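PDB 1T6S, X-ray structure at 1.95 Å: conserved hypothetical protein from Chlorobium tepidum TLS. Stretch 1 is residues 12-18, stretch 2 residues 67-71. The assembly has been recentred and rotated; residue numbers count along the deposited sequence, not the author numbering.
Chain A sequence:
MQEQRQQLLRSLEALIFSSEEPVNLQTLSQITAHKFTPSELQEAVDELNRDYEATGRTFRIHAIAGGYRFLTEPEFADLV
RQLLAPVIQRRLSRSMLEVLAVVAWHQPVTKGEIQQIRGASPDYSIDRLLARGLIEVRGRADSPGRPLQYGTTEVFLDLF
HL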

ATOM      1  N   LEU A  12      -5.499  34.105  -5.414  1.00 27.96           N
ATOM      2  CA  LEU A  12      -4.908  33.273  -4.375  1.00 29.37           C
ATOM      3  C   LEU A  12      -5.925  32.237  -3.926  1.00 27.49           C
ATOM      4  O   LEU A  12      -5.602  31.053  -3.780  1.00 28.29           O
ATOM      5  CB  LEU A  12      -4.483  34.111  -3.174  1.00 31.66           C
ATOM      6  CG  LEU A  12      -3.263  35.024  -3.360  1.00 34.04           C
ATOM      7  CD1 LEU A  12      -3.112  35.908  -2.120  1.00 35.19           C
ATOM      8  CD2 LEU A  12      -2.000  34.209  -3.589  1.00 33.33           C
ATOM      9  N   GLU A  13      -7.156  32.680  -3.693  1.00 27.54           N
ATOM     10  CA  GLU A  13      -8.203  31.758  -3.267  1.00 28.62           C
ATOM     11  C   GLU A  13      -8.381  30.602  -4.252  1.00 28.47           C
ATOM     12  O   GLU A  13      -8.406  29.417  -3.862  1.00 28.08           O
ATOM     13  CB  GLU A  13      -9.534  32.487  -3.119  1.00 29.21           C
ATOM     14  CG  GLU A  13     -10.684  31.533  -2.853  1.00 30.69           C
ATOM     15  CD  GLU A  13     -11.986  32.267  -2.606  1.00 35.62           C
ATOM     16  OE1 GLU A  13     -12.258  32.627  -1.432  1.00 33.16           O
ATOM     17  OE2 GLU A  13     -12.723  32.497  -3.591  1.00 35.68           O
ATOM     18  N   ALA A  14      -8.502  30.950  -5.529  1.00 25.50           N
ATOM     19  CA  ALA A  14      -8.691  29.945  -6.586  1.00 27.83           C
ATOM     20  C   ALA A  14      -7.533  28.946  -6.657  1.00 25.47           C
ATOM     21  O   ALA A  14      -7.753  27.757  -6.851  1.00 25.59           O
ATOM     22  CB  ALA A  14      -8.857  30.642  -7.934  1.00 28.70           C
ATOM     23  N   LEU A  15      -6.304  29.434  -6.505  1.00 27.84           N
ATOM     24  CA  LEU A  15      -5.139  28.550  -6.561  1.00 27.64           C
ATOM     25  C   LEU A  15      -5.092  27.621  -5.338  1.00 27.82           C
ATOM     26  O   LEU A  15      -4.972  26.400  -5.475  1.00 27.87           O
ATOM     27  CB  LEU A  15      -3.847  29.383  -6.677  1.00 26.14           C
ATOM     28  CG  LEU A  15      -3.617  30.115  -8.023  1.00 27.16           C
ATOM     29  CD1 LEU A  15      -2.486  31.125  -7.905  1.00 26.87           C
ATOM     30  CD2 LEU A  15      -3.275  29.084  -9.130  1.00 27.68           C
ATOM     31  N   ILE A  16      -5.211  28.198  -4.144  1.00 25.86           N
ATOM     32  CA  ILE A  16      -5.185  27.400  -2.924  1.00 26.86           C
ATOM     33  C   ILE A  16      -6.358  26.419  -2.912  1.00 28.13           C
ATOM     34  O   ILE A  16      -6.223  25.262  -2.508  1.00 28.22           O
ATOM     35  CB  ILE A  16      -5.239  28.300  -1.669  1.00 28.46           C
ATOM     36  CG1 ILE A  16      -4.021  29.240  -1.675  1.00 28.90           C
ATOM     37  CG2 ILE A  16      -5.238  27.440  -0.387  1.00 27.70           C
ATOM     38  CD1 ILE A  16      -4.008  30.263  -0.559  1.00 28.50           C
ATOM     39  N   PHE A  17      -7.513  26.874  -3.373  1.00 26.89           N
ATOM     40  CA  PHE A  17      -8.677  26.010  -3.419  1.00 29.01           C
ATOM     41  C   PHE A  17      -8.527  24.855  -4.418  1.00 29.35           C
ATOM     42  O   PHE A  17      -8.911  23.733  -4.119  1.00 30.72           O
ATOM     43  CB  PHE A  17      -9.898  26.829  -3.788  1.00 42.33           C
ATOM     44  CG  PHE A  17     -11.165  26.049  -3.753  1.00 49.49           C
ATOM     45  CD1 PHE A  17     -11.972  26.070  -2.624  1.00 53.34           C
ATOM     46  CD2 PHE A  17     -11.565  25.306  -4.859  1.00 52.92           C
ATOM     47  CE1 PHE A  17     -13.172  25.361  -2.598  1.00 55.42           C
ATOM     48  CE2 PHE A  17     -12.758  24.592  -4.849  1.00 55.02           C
ATOM     49  CZ  PHE A  17     -13.562  24.623  -3.715  1.00 55.27           C
ATOM     50  N   SER A  18      -7.976  25.132  -5.598  1.00 32.61           N
ATOM     51  CA  SER A  18      -7.791  24.122  -6.639  1.00 34.78           C
ATOM     52  C   SER A  18      -6.683  23.110  -6.369  1.00 35.20           C
ATOM     53  O   SER A  18      -6.710  21.993  -6.894  1.00 33.33           O
ATOM     54  CB  SER A  18      -7.453  24.791  -7.978  1.00 37.23           C
ATOM     55  OG  SER A  18      -8.495  25.623  -8.437  1.00 43.33           O
ATOM     56  N   GLY A  67       3.157  25.413   3.546  1.00 47.29           N
ATOM     57  CA  GLY A  67       2.206  25.139   2.482  1.00 43.25           C
ATOM     58  C   GLY A  67       0.795  25.499   2.929  1.00 40.87           C
ATOM     59  O   GLY A  67       0.357  25.070   3.999  1.00 39.71           O
ATOM     60  N   TYR A  68       0.081  26.299   2.139  1.00 33.97           N
ATOM     61  CA  TYR A  68      -1.285  26.671   2.507  1.00 34.16           C
ATOM     62  C   TYR A  68      -2.305  25.709   1.912  1.00 32.02           C
ATOM     63  O   TYR A  68      -2.160  25.275   0.774  1.00 29.97           O
ATOM     64  CB  TYR A  68      -1.634  28.090   2.034  1.00 34.68           C
ATOM     65  CG  TYR A  68      -0.866  29.206   2.709  1.00 37.15           C
ATOM     66  CD1 TYR A  68       0.357  29.654   2.198  1.00 37.98           C
ATOM     67  CD2 TYR A  68      -1.366  29.817   3.862  1.00 36.31           C
ATOM     68  CE1 TYR A  68       1.065  30.694   2.827  1.00 39.74           C
ATOM     69  CE2 TYR A  68      -0.667  30.849   4.497  1.00 38.65           C
ATOM     70  CZ  TYR A  68       0.541  31.280   3.978  1.00 38.17           C
ATOM     71  OH  TYR A  68       1.229  32.288   4.625  1.00 38.90           O
ATOM     72  N   ARG A  69      -3.331  25.372   2.686  1.00 29.50           N
ATOM     73  CA  ARG A  69      -4.403  24.502   2.184  1.00 31.26           C
ATOM     74  C   ARG A  69      -5.684  24.765   2.964  1.00 30.30           C
ATOM     75  O   ARG A  69      -5.644  25.244   4.096  1.00 30.44           O
ATOM     76  CB  ARG A  69      -4.032  23.014   2.300  1.00 37.11           C
ATOM     77  CG  ARG A  69      -4.213  22.388   3.693  1.00 42.24           C
ATOM     78  CD  ARG A  69      -3.357  23.046   4.774  1.00 43.90           C
ATOM     79  NE  ARG A  69      -1.899  22.969   4.577  1.00 48.40           N
ATOM     80  CZ  ARG A  69      -1.170  21.850   4.546  1.00 48.91           C
ATOM     81  NH1 ARG A  69      -1.736  20.659   4.675  1.00 48.40           N
ATOM     82  NH2 ARG A  69       0.153  21.922   4.455  1.00 51.54           N
ATOM     83  N   PHE A  70      -6.816  24.463   2.343  1.00 33.15           N
ATOM     84  CA  PHE A  70      -8.115  24.613   2.979  1.00 34.21           C
ATOM     85  C   PHE A  70      -8.361  23.408   3.862  1.00 36.09           C
ATOM     86  O   PHE A  70      -7.911  22.304   3.551  1.00 38.11           O
ATOM     87  CB  PHE A  70      -9.230  24.655   1.932  1.00 32.32           C
ATOM     88  CG  PHE A  70      -9.490  26.021   1.371  1.00 32.08           C
ATOM     89  CD1 PHE A  70      -8.801  26.472   0.251  1.00 31.70           C
ATOM     90  CD2 PHE A  70     -10.417  26.871   1.982  1.00 32.41           C
ATOM     91  CE1 PHE A  70      -9.025  27.752  -0.261  1.00 30.73           C
ATOM     92  CE2 PHE A  70     -10.652  28.156   1.479  1.00 30.44           C
ATOM     93  CZ  PHE A  70      -9.954  28.597   0.357  1.00 32.03           C
ATOM     94  N   LEU A  71      -9.072  23.625   4.959  1.00 32.85           N
ATOM     95  CA  LEU A  71      -9.452  22.555   5.885  1.00 32.68           C
ATOM     96  C   LEU A  71     -10.843  22.921   6.401  1.00 32.30           C
ATOM     97  O   LEU A  71     -11.139  24.105   6.576  1.00 30.99           O
ATOM     98  CB  LEU A  71      -8.464  22.477   7.055  1.00 47.88           C
ATOM     99  CG  LEU A  71      -7.640  21.200   7.247  1.00 51.10           C
ATOM    100  CD1 LEU A  71      -6.997  20.745   5.952  1.00 51.15           C
ATOM    101  CD2 LEU A  71      -6.571  21.476   8.303  1.00 53.88           C
TER
HETATM  102  O   HOH W   1      -6.305  23.432  -0.287  1.00 30.49           O

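Residues 12-18 are helical, and residues 67-71 form a strand. The helix crosses the strand at 78°, close to perpendicular, and the axes approach to 7.5 Å. The backbones come nearest at Ile-16 and Arg-69, whose CA atoms lie 5.9 Å apart. Within the helix, Phe-17 N donates to Glu-13 O at 2.7 Å and Ile-16 N to Leu-12 O at 2.9 Å.

No direct hydrogen bond joins the two stretches. A water links them instead: it donates to Ile-16 O at 2.9 Å and accepts from Phe-70 N at 2.9 Å. It thus serves a carbonyl and an amide that do not pair with each other.

The rest of the contact is mainly apolar and buries 250 Å², both sides summed. Ile-16 points toward the strand and is buried. Its CG2 meets Phe-70 CD1 at 3.7 Å and Arg-69 CA at 4.0 Å, while its CD1 lies 4.1 Å from Tyr-68 CB. An aliphatic side chain suits this buried place: CG2 packs on Tyr-68, Arg-69 and Phe-70, and CD1 adds to the contact with Tyr-68.

Phe-70 also points toward its partner and has the largest area covered. Its CE1 lies 3.7 Å from Phe-17 CB. The two rings pair edge-to-face, with the edge of Phe-17 toward the face of Phe-70; their centroids are 5.7 Å apart and their planes at 74°. At the edge of the Phe-70 ring, CE1 is 4.0 Å from Glu-13 O. The flat ring can therefore pack against both helix backbone and side chains.

Tyr-68 starts toward the helix, but its end leads away, and its OH is hydrogen-bonded elsewhere in the structure. Arg-69 points away. Its NE and NH2 donate to Gly-67 O at 3.1 and 3.2 Å, so the charged group folds back along its own strand.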